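Metallo-beta-lactamase domain-containing protein (Enterococcus faecalis, PDB 2AZ4) is of unknown function but carries a two-zinc metallo-beta-lactamase fold and probably acts as a metal-dependent nuclease on RNA. Local coordinates at residues I162-Y170 with D189-T200; A230-L240 with T373-G381. One frame throughout, in Å; residues are numbered along the deposited sequence.

Interaction 1: I162-Y170 with D189-T200; sequences IVPVDHDAY and DLRLHGHNREET. With ZN (zinc ion), chain C; ZN (zinc ion), chain D.
H167 and D189 meet at the dinuclear zinc site. H167 NE2 binds one zinc ion at 2.2 Å, and D189 OD2 bridges both metals, lying 2.4 Å from the zinc shared with H167 and 2.2 Å from the second. H167 ND1 is probably hydrogen-bonded to G381 O. Besides sharing a metal, the two residues touch directly: D189 CB sits over one face of the imidazole, 3.4 Å from the ring centroid and 16° off its normal, a CH-pi contact, while D168 OD1 lies over the opposite face. H92 and H94 complete the protein ligands of the first zinc; D96, H97 and H404 complete those of the second.

One residue further out, D166 ties the two loops together. Its CG is anti to the backbone N (chi1 166°), which carries the carboxylate in among residues 191-197. OD1 forms a salt bridge with R191 NE at 2.9 Å, approached from above the carboxylate plane, whereas OD2 accepts from G194 N through its syn lone pair at 2.8 Å. The backbone of D166 is gripped too: its O accepts from R191 N, and its N donates to T200 OG1 at 3.0 Å. That hydroxyl in turn donates to R191 O, so its rotation is fixed from two directions. Alongside, V165 CG1 packs tightly on L190 CB at 3.5 Å.

Segment 162-170 takes in the end of strand 158-164 and the loop after it; F203 of helix 197-207 touches V163, V165 and L190. V163 and V165 also rest on neighbouring strand 173-179, and H195 packs on helix 265-274, its polar partner being N264 just before it.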
loop_
_atom_site.group_PDB
_atom_site.type_symbol
_atom_site.label_atom_id
_atom_site.label_comp_id
_atom_site.label_asym_id
_atom_site.label_seq_id
_atom_site.Cartn_x
_atom_site.Cartn_y
_atom_site.Cartn_z
ATOM N N ILE A 162 -3.360 3.238 16.638
ATOM C CA ILE A 162 -2.830 2.773 15.356
ATOM C C ILE A 162 -2.233 1.378 15.518
ATOM O O ILE A 162 -1.238 1.169 16.206
ATOM C CB ILE A 162 -1.854 3.801 14.725
ATOM C CG1 ILE A 162 -1.415 3.358 13.333
ATOM C CG2 ILE A 162 -0.675 4.086 15.650
ATOM C CD1 ILE A 162 -0.950 4.526 12.441
ATOM N N VAL A 163 -2.848 0.415 14.870
ATOM C CA VAL A 163 -2.583 -0.974 15.200
ATOM C C VAL A 163 -2.020 -1.631 13.962
ATOM O O VAL A 163 -2.645 -1.526 12.926
ATOM C CB VAL A 163 -3.925 -1.683 15.588
ATOM C CG1 VAL A 163 -3.704 -3.174 15.853
ATOM C CG2 VAL A 163 -4.569 -1.003 16.840
ATOM N N PRO A 164 -0.882 -2.346 14.074
ATOM C CA PRO A 164 -0.260 -3.016 12.927
ATOM C C PRO A 164 -1.124 -4.153 12.414
ATOM O O PRO A 164 -1.754 -4.898 13.201
ATOM C CB PRO A 164 1.054 -3.557 13.495
ATOM C CG PRO A 164 0.752 -3.757 14.978
ATOM C CD PRO A 164 -0.103 -2.566 15.311
ATOM N N VAL A 165 -1.142 -4.277 11.101
ATOM C CA VAL A 165 -1.936 -5.262 10.438
ATOM C C VAL A 165 -1.085 -5.882 9.325
ATOM O O VAL A 165 -0.206 -5.215 8.795
ATOM C CB VAL A 165 -3.209 -4.543 9.973
ATOM C CG1 VAL A 165 -3.302 -4.369 8.475
ATOM C CG2 VAL A 165 -4.434 -5.038 10.727
ATOM N N ASP A 166 -1.333 -7.153 8.999
ATOM C CA ASP A 166 -0.567 -7.879 7.988
ATOM C C ASP A 166 -1.057 -7.420 6.593
ATOM O O ASP A 166 -2.247 -7.500 6.278
ATOM C CB ASP A 166 -0.759 -9.388 8.266
ATOM C CG ASP A 166 -0.318 -10.320 7.131
ATOM O OD1 ASP A 166 0.358 -9.883 6.166
ATOM O OD2 ASP A 166 -0.695 -11.537 7.214
ATOM N N HIS A 167 -0.142 -6.871 5.799
ATOM C CA HIS A 167 -0.438 -6.431 4.419
ATOM C C HIS A 167 0.898 -6.493 3.645
ATOM O O HIS A 167 1.957 -6.622 4.247
ATOM C CB HIS A 167 -1.078 -5.023 4.437
ATOM C CG HIS A 167 -1.537 -4.524 3.094
ATOM N ND1 HIS A 167 -2.275 -5.289 2.217
ATOM C CD2 HIS A 167 -1.391 -3.314 2.500
ATOM C CE1 HIS A 167 -2.526 -4.589 1.122
ATOM N NE2 HIS A 167 -2.015 -3.382 1.272
ATOM N N ASP A 168 0.864 -6.446 2.325
ATOM C CA ASP A 168 2.100 -6.513 1.556
ATOM C C ASP A 168 2.872 -5.182 1.546
ATOM O O ASP A 168 3.946 -5.130 0.964
ATOM C CB ASP A 168 1.871 -7.064 0.129
ATOM C CG ASP A 168 0.915 -6.221 -0.682
ATOM O OD1 ASP A 168 0.211 -5.410 -0.071
ATOM O OD2 ASP A 168 0.853 -6.349 -1.940
ATOM N N ALA A 169 2.312 -4.115 2.143
ATOM C CA ALA A 169 3.090 -2.914 2.463
ATOM C C ALA A 169 3.547 -3.068 3.901
ATOM O O ALA A 169 2.709 -3.217 4.804
ATOM C CB ALA A 169 2.263 -1.621 2.333
ATOM N N TYR A 170 4.856 -3.059 4.113
ATOM C CA TYR A 170 5.415 -3.072 5.465
ATOM C C TYR A 170 4.987 -1.795 6.198
ATOM O O TYR A 170 4.891 -0.736 5.592
ATOM C CB TYR A 170 6.946 -3.201 5.423
ATOM C CG TYR A 170 7.550 -3.489 6.784
ATOM C CD1 TYR A 170 7.340 -4.722 7.413
ATOM C CD2 TYR A 170 8.320 -2.529 7.443
ATOM C CE1 TYR A 170 7.882 -4.992 8.677
ATOM C CE2 TYR A 170 8.870 -2.789 8.721
ATOM C CZ TYR A 170 8.644 -4.016 9.314
ATOM O OH TYR A 170 9.180 -4.293 10.555
ATOM N N ASP A 189 -6.030 -1.766 4.570
ATOM C CA ASP A 189 -5.869 -2.988 3.791
ATOM C C ASP A 189 -5.203 -4.039 4.654
ATOM O O ASP A 189 -4.308 -3.700 5.429
ATOM C CB ASP A 189 -4.952 -2.715 2.603
ATOM C CG ASP A 189 -5.606 -1.923 1.517
ATOM O OD1 ASP A 189 -6.787 -1.522 1.630
ATOM O OD2 ASP A 189 -4.925 -1.703 0.510
ATOM N N LEU A 190 -5.612 -5.309 4.500
ATOM C CA LEU A 190 -5.122 -6.401 5.349
ATOM C C LEU A 190 -5.388 -7.824 4.859
ATOM O O LEU A 190 -6.221 -8.061 4.002
ATOM C CB LEU A 190 -5.618 -6.311 6.791
ATOM C CG LEU A 190 -7.033 -5.969 7.286
ATOM C CD1 LEU A 190 -8.212 -6.110 6.332
ATOM C CD2 LEU A 190 -7.306 -6.619 8.610
ATOM N N ARG A 191 -4.679 -8.771 5.454
ATOM C CA ARG A 191 -4.756 -10.181 5.038
ATOM C C ARG A 191 -4.394 -11.054 6.225
ATOM O O ARG A 191 -3.990 -10.542 7.274
ATOM C CB ARG A 191 -3.796 -10.445 3.860
ATOM C CG ARG A 191 -2.323 -10.172 4.212
ATOM C CD ARG A 191 -1.376 -10.511 3.062
ATOM N NE ARG A 191 -0.013 -10.054 3.327
ATOM C CZ ARG A 191 1.009 -10.170 2.480
ATOM N NH1 ARG A 191 0.838 -10.716 1.293
ATOM N NH2 ARG A 191 2.208 -9.729 2.828
ATOM N N LEU A 192 -4.517 -12.368 6.047
ATOM C CA LEU A 192 -4.181 -13.338 7.080
ATOM C C LEU A 192 -3.161 -14.379 6.598
ATOM O O LEU A 192 -2.917 -15.386 7.292
ATOM C CB LEU A 192 -5.465 -14.058 7.539
ATOM C CG LEU A 192 -6.326 -13.344 8.603
ATOM C CD1 LEU A 192 -7.629 -14.099 8.851
ATOM C CD2 LEU A 192 -5.535 -13.216 9.911
ATOM N N HIS A 193 -2.572 -14.151 5.426
ATOM C CA HIS A 193 -1.596 -15.085 4.869
ATOM C C HIS A 193 -0.204 -14.462 4.605
ATOM O O HIS A 193 0.585 -14.998 3.830
ATOM C CB HIS A 193 -2.159 -15.729 3.591
ATOM C CG HIS A 193 -2.308 -14.774 2.449
ATOM N ND1 HIS A 193 -3.436 -14.003 2.258
ATOM C CD2 HIS A 193 -1.460 -14.454 1.440
ATOM C CE1 HIS A 193 -3.283 -13.261 1.176
ATOM N NE2 HIS A 193 -2.095 -13.518 0.661
ATOM N N GLY A 194 0.093 -13.334 5.237
ATOM C CA GLY A 194 1.365 -12.626 4.997
ATOM C C GLY A 194 2.497 -13.028 5.929
ATOM O O GLY A 194 2.526 -14.151 6.444
ATOM N N HIS A 195 3.441 -12.112 6.125
ATOM C CA HIS A 195 4.605 -12.350 6.968
ATOM C C HIS A 195 4.217 -12.425 8.438
ATOM O O HIS A 195 4.865 -13.125 9.214
ATOM C CB HIS A 195 5.656 -11.237 6.796
ATOM C CG HIS A 195 5.995 -10.943 5.362
ATOM N ND1 HIS A 195 6.805 -11.763 4.607
ATOM C CD2 HIS A 195 5.613 -9.927 4.545
ATOM C CE1 HIS A 195 6.919 -11.257 3.389
ATOM N NE2 HIS A 195 6.195 -10.149 3.322
ATOM N N ASN A 196 3.184 -11.689 8.820
ATOM C CA ASN A 196 2.830 -11.580 10.221
ATOM C C ASN A 196 1.329 -11.754 10.431
ATOM O O ASN A 196 0.664 -10.818 10.835
ATOM C CB ASN A 196 3.296 -10.220 10.780
ATOM C CG ASN A 196 4.823 -10.016 10.687
ATOM O OD1 ASN A 196 5.602 -10.638 11.435
ATOM N ND2 ASN A 196 5.251 -9.102 9.802
ATOM N N ARG A 197 0.800 -12.945 10.150
ATOM C CA ARG A 197 -0.648 -13.184 10.287
ATOM C C ARG A 197 -1.179 -12.855 11.705
ATOM O O ARG A 197 -2.323 -12.399 11.886
ATOM C CB ARG A 197 -1.003 -14.605 9.819
ATOM C CG ARG A 197 -1.535 -15.583 10.853
ATOM C CD ARG A 197 -1.816 -16.950 10.219
ATOM N NE ARG A 197 -2.990 -17.592 10.813
ATOM C CZ ARG A 197 -4.168 -17.736 10.195
ATOM N NH1 ARG A 197 -5.166 -18.333 10.829
ATOM N NH2 ARG A 197 -4.347 -17.326 8.931
ATOM N N GLU A 198 -0.317 -13.024 12.700
ATOM C CA GLU A 198 -0.671 -12.782 14.092
ATOM C C GLU A 198 -0.949 -11.306 14.386
ATOM O O GLU A 198 -1.694 -11.006 15.317
ATOM C CB GLU A 198 0.424 -13.307 15.020
ATOM C CG GLU A 198 0.630 -14.823 14.988
ATOM C CD GLU A 198 1.165 -15.367 13.654
ATOM O OE1 GLU A 198 2.005 -14.698 12.977
ATOM O OE2 GLU A 198 0.747 -16.493 13.293
ATOM N N GLU A 199 -0.381 -10.382 13.605
ATOM C CA GLU A 199 -0.732 -8.957 13.799
ATOM C C GLU A 199 -2.174 -8.696 13.409
ATOM O O GLU A 199 -2.846 -7.916 14.070
ATOM C CB GLU A 199 0.141 -7.993 13.000
ATOM C CG GLU A 199 1.605 -8.038 13.255
ATOM C CD GLU A 199 2.346 -7.032 12.366
ATOM O OE1 GLU A 199 1.936 -6.828 11.197
ATOM O OE2 GLU A 199 3.322 -6.432 12.841
ATOM N N THR A 200 -2.637 -9.327 12.330
ATOM C CA THR A 200 -4.041 -9.212 11.926
ATOM C C THR A 200 -4.923 -9.856 13.017
ATOM O O THR A 200 -5.922 -9.267 13.440
ATOM C CB THR A 200 -4.331 -9.810 10.530
ATOM O OG1 THR A 200 -3.666 -9.031 9.521
ATOM C CG2 THR A 200 -5.850 -9.804 10.202
HETATM ZN ZN ZN C . -2.585 -1.637 0.009
HETATM ZN ZN ZN D . -5.639 -0.279 -1.076
HETATM O O HOH W 1 -1.822 -6.044 15.465
HETATM O O HOH W 2 -3.106 -2.811 -1.769
HETATM O O HOH W 3 -3.384 -0.290 -1.691
HETATM O O HOH W 4 -5.570 -2.023 -2.635
#

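Interaction 2: A230-L240 with T373-G381; sequences AQIAVVSEEDL and TFVRLACSG
L377 is the main bump here. Its CD1 fits between I232 CG2 and V234 CG2, 3.9 and 3.7 Å away, while its CG abuts L240 CG at 3.8 Å. V234 crosses the leucine at about a right angle, and L240 and I232 meet it obliquely. I232 also reaches V375, CD1 to CG1. C379 CB touches both L240 CD1 and V234 CG1, at 3.6 and 3.9 Å; with SG anti to the backbone N (chi1 -179°), the sulfur lies against the S236-E237 backbone.

Two backbone hydrogen bonds make a single bridge between Q231 and R376: R376 N donates to A230 O at 2.9 Å, and I232 N to R376 O at 3.2 Å. At this bridge the Q231 and R376 side chains run side by side in the same direction, their amide and guanidinium planes 82° apart. One water joins Q231 NE2 to R376 NH2, while R376 NH1 donates to L353 O; another water links Q231 NE2, I232 O and A378 N.

S236 N-caps helix 237-249, accepting from D239 N. That helix covers I232 and L377 with H243, while strand 373-376, at the edge of a six-stranded parallel sheet, is flanked by strand 344-348 and, at F374, helix 358-369.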
loop_
_atom_site.group_PDB
_atom_site.type_symbol
_atom_site.label_atom_id
_atom_site.label_comp_id
_atom_site.label_asym_id
_atom_site.label_seq_id
_atom_site.Cartn_x
_atom_site.Cartn_y
_atom_site.Cartn_z
ATOM N N ALA A 230 1.417 -19.197 -16.777
ATOM C CA ALA A 230 2.683 -18.571 -16.353
ATOM C C ALA A 230 2.799 -18.416 -14.824
ATOM O O ALA A 230 3.888 -18.118 -14.289
ATOM C CB ALA A 230 2.852 -17.206 -17.038
ATOM N N GLN A 231 1.667 -18.627 -14.143
ATOM C CA GLN A 231 1.509 -18.383 -12.711
ATOM C C GLN A 231 1.592 -19.648 -11.838
ATOM O O GLN A 231 0.957 -20.671 -12.111
ATOM C CB GLN A 231 0.187 -17.644 -12.469
ATOM C CG GLN A 231 -0.094 -17.297 -11.019
ATOM C CD GLN A 231 -1.114 -16.189 -10.869
ATOM O OE1 GLN A 231 -1.989 -16.003 -11.723
ATOM N NE2 GLN A 231 -1.005 -15.438 -9.778
ATOM N N ILE A 232 2.404 -19.564 -10.791
ATOM C CA ILE A 232 2.464 -20.576 -9.727
ATOM C C ILE A 232 1.395 -20.219 -8.694
ATOM O O ILE A 232 1.287 -19.064 -8.299
ATOM C CB ILE A 232 3.871 -20.565 -9.069
ATOM C CG1 ILE A 232 4.872 -21.260 -9.990
ATOM C CG2 ILE A 232 3.844 -21.197 -7.662
ATOM C CD1 ILE A 232 6.330 -20.958 -9.704
ATOM N N ALA A 233 0.589 -21.190 -8.278
ATOM C CA ALA A 233 -0.390 -20.956 -7.212
ATOM C C ALA A 233 0.326 -20.902 -5.853
ATOM O O ALA A 233 0.971 -21.880 -5.432
ATOM C CB ALA A 233 -1.457 -22.039 -7.219
ATOM N N VAL A 234 0.235 -19.751 -5.195
ATOM C CA VAL A 234 0.973 -19.445 -3.967
ATOM C C VAL A 234 -0.089 -19.195 -2.908
ATOM O O VAL A 234 -1.099 -18.576 -3.215
ATOM C CB VAL A 234 1.878 -18.175 -4.157
ATOM C CG1 VAL A 234 2.354 -17.598 -2.826
ATOM C CG2 VAL A 234 3.090 -18.484 -5.061
ATOM N N VAL A 235 0.134 -19.686 -1.690
ATOM C CA VAL A 235 -0.861 -19.599 -0.607
ATOM C C VAL A 235 -0.460 -18.688 0.575
ATOM O O VAL A 235 -1.262 -18.453 1.467
ATOM C CB VAL A 235 -1.239 -21.016 -0.033
ATOM C CG1 VAL A 235 -1.743 -21.954 -1.129
ATOM C CG2 VAL A 235 -0.073 -21.634 0.729
ATOM N N SER A 236 0.782 -18.206 0.585
ATOM C CA SER A 236 1.294 -17.349 1.668
ATOM C C SER A 236 2.658 -16.784 1.252
ATOM O O SER A 236 3.268 -17.268 0.279
ATOM C CB SER A 236 1.440 -18.156 2.974
ATOM O OG SER A 236 2.550 -19.048 2.879
ATOM N N GLU A 237 3.120 -15.755 1.964
ATOM C CA GLU A 237 4.458 -15.194 1.734
ATOM C C GLU A 237 5.574 -16.242 1.946
ATOM O O GLU A 237 6.524 -16.336 1.153
ATOM C CB GLU A 237 4.696 -13.972 2.628
ATOM C CG GLU A 237 3.867 -12.762 2.236
ATOM C CD GLU A 237 4.485 -11.903 1.126
ATOM O OE1 GLU A 237 5.604 -12.205 0.639
ATOM O OE2 GLU A 237 3.845 -10.894 0.757
ATOM N N GLU A 238 5.448 -17.031 3.009
ATOM C CA GLU A 238 6.367 -18.143 3.268
ATOM C C GLU A 238 6.400 -19.160 2.129
ATOM O O GLU A 238 7.472 -19.635 1.756
ATOM C CB GLU A 238 6.015 -18.855 4.585
ATOM C CG GLU A 238 6.988 -20.005 4.986
ATOM C CD GLU A 238 8.456 -19.568 5.129
ATOM O OE1 GLU A 238 8.709 -18.385 5.477
ATOM O OE2 GLU A 238 9.365 -20.417 4.898
ATOM N N ASP A 239 5.218 -19.505 1.610
ATOM C CA ASP A 239 5.078 -20.387 0.464
ATOM C C ASP A 239 5.743 -19.760 -0.776
ATOM O O ASP A 239 6.424 -20.450 -1.533
ATOM C CB ASP A 239 3.593 -20.672 0.204
ATOM C CG ASP A 239 3.368 -21.771 -0.836
ATOM O OD1 ASP A 239 4.070 -22.796 -0.799
ATOM O OD2 ASP A 239 2.481 -21.622 -1.701
ATOM N N LEU A 240 5.547 -18.454 -0.979
ATOM C CA LEU A 240 6.202 -17.748 -2.083
ATOM C C LEU A 240 7.732 -17.951 -2.070
ATOM O O LEU A 240 8.328 -18.283 -3.111
ATOM C CB LEU A 240 5.854 -16.255 -2.048
ATOM C CG LEU A 240 6.288 -15.448 -3.278
ATOM C CD1 LEU A 240 5.250 -14.408 -3.592
ATOM C CD2 LEU A 240 7.673 -14.790 -3.058
ATOM N N THR A 373 12.335 -17.237 -19.927
ATOM C CA THR A 373 11.176 -17.794 -19.230
ATOM C C THR A 373 10.623 -16.812 -18.176
ATOM O O THR A 373 11.341 -16.390 -17.266
ATOM C CB THR A 373 11.494 -19.136 -18.567
ATOM O OG1 THR A 373 11.974 -20.059 -19.558
ATOM C CG2 THR A 373 10.251 -19.713 -17.870
ATOM N N PHE A 374 9.357 -16.454 -18.321
ATOM C CA PHE A 374 8.689 -15.538 -17.401
ATOM C C PHE A 374 7.869 -16.366 -16.420
ATOM O O PHE A 374 7.091 -17.249 -16.833
ATOM C CB PHE A 374 7.763 -14.621 -18.183
ATOM C CG PHE A 374 6.861 -13.767 -17.330
ATOM C CD1 PHE A 374 7.264 -12.494 -16.929
ATOM C CD2 PHE A 374 5.601 -14.212 -16.957
ATOM C CE1 PHE A 374 6.444 -11.691 -16.169
ATOM C CE2 PHE A 374 4.755 -13.390 -16.182
ATOM C CZ PHE A 374 5.191 -12.133 -15.796
ATOM N N VAL A 375 8.052 -16.089 -15.131
ATOM C CA VAL A 375 7.306 -16.782 -14.094
ATOM C C VAL A 375 6.634 -15.776 -13.199
ATOM O O VAL A 375 7.294 -14.941 -12.593
ATOM C CB VAL A 375 8.194 -17.758 -13.283
ATOM C CG1 VAL A 375 7.402 -18.379 -12.129
ATOM C CG2 VAL A 375 8.699 -18.863 -14.188
ATOM N N ARG A 376 5.310 -15.855 -13.146
ATOM C CA ARG A 376 4.535 -15.057 -12.238
ATOM C C ARG A 376 4.508 -15.719 -10.856
ATOM O O ARG A 376 3.968 -16.824 -10.677
ATOM C CB ARG A 376 3.127 -14.844 -12.779
ATOM C CG ARG A 376 2.373 -13.750 -12.032
ATOM C CD ARG A 376 1.015 -13.454 -12.642
ATOM N NE ARG A 376 0.261 -12.593 -11.731
ATOM C CZ ARG A 376 0.327 -11.264 -11.736
ATOM N NH1 ARG A 376 1.096 -10.640 -12.626
ATOM N NH2 ARG A 376 -0.376 -10.559 -10.851
ATOM N N LEU A 377 5.122 -15.054 -9.882
ATOM C CA LEU A 377 5.135 -15.589 -8.521
ATOM C C LEU A 377 4.514 -14.536 -7.608
ATOM O O LEU A 377 5.218 -13.733 -6.990
ATOM C CB LEU A 377 6.567 -15.988 -8.097
ATOM C CG LEU A 377 6.771 -16.762 -6.782
ATOM C CD1 LEU A 377 6.243 -18.211 -6.884
ATOM C CD2 LEU A 377 8.248 -16.729 -6.383
ATOM N N ALA A 378 3.185 -14.525 -7.569
ATOM C CA ALA A 378 2.441 -13.462 -6.908
ATOM C C ALA A 378 1.824 -13.927 -5.596
ATOM O O ALA A 378 1.431 -15.076 -5.458
ATOM C CB ALA A 378 1.353 -12.898 -7.842
ATOM N N CYS A 379 1.734 -13.018 -4.640
ATOM C CA CYS A 379 0.989 -13.280 -3.419
ATOM C C CYS A 379 0.265 -11.991 -3.035
ATOM O O CYS A 379 0.904 -10.971 -2.711
ATOM C CB CYS A 379 1.938 -13.739 -2.312
ATOM S SG CYS A 379 1.108 -14.128 -0.752
ATOM N N SER A 380 -1.059 -12.026 -3.112
ATOM C CA SER A 380 -1.872 -10.854 -2.833
ATOM C C SER A 380 -1.612 -10.262 -1.454
ATOM O O SER A 380 -1.464 -10.975 -0.465
ATOM C CB SER A 380 -3.364 -11.163 -2.971
ATOM O OG SER A 380 -4.106 -9.974 -2.741
ATOM N N GLY A 381 -1.578 -8.937 -1.392
ATOM C CA GLY A 381 -1.599 -8.257 -0.116
ATOM C C GLY A 381 -2.956 -8.275 0.598
ATOM O O GLY A 381 -3.033 -7.870 1.757
HETATM O O HOH W 5 1.441 -16.614 -8.229
HETATM O O HOH W 6 -1.823 -12.848 -9.521
#

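How the interactions relate
From the N terminus, interaction 1 comes first: it closes a short loop in which the 18 residues between 162-170 and 189-200 hold two strands, 173-179 and 182-186. Interaction 2 follows in series, neither nested nor crossing, and closes a much longer loop of 132 residues containing most of the six-stranded parallel sheet. Their centres lie 18 Å apart, yet they meet directly: R191 NH2 forms a salt bridge with E237 OE2 at 2.9 Å, and H167 ND1 is probably hydrogen-bonded to G381 O at 2.7 Å. Interaction 2 thus reaches a zinc-binding histidine as a second shell, joining the zinc-bearing part of the fold to the parallel-sheet part.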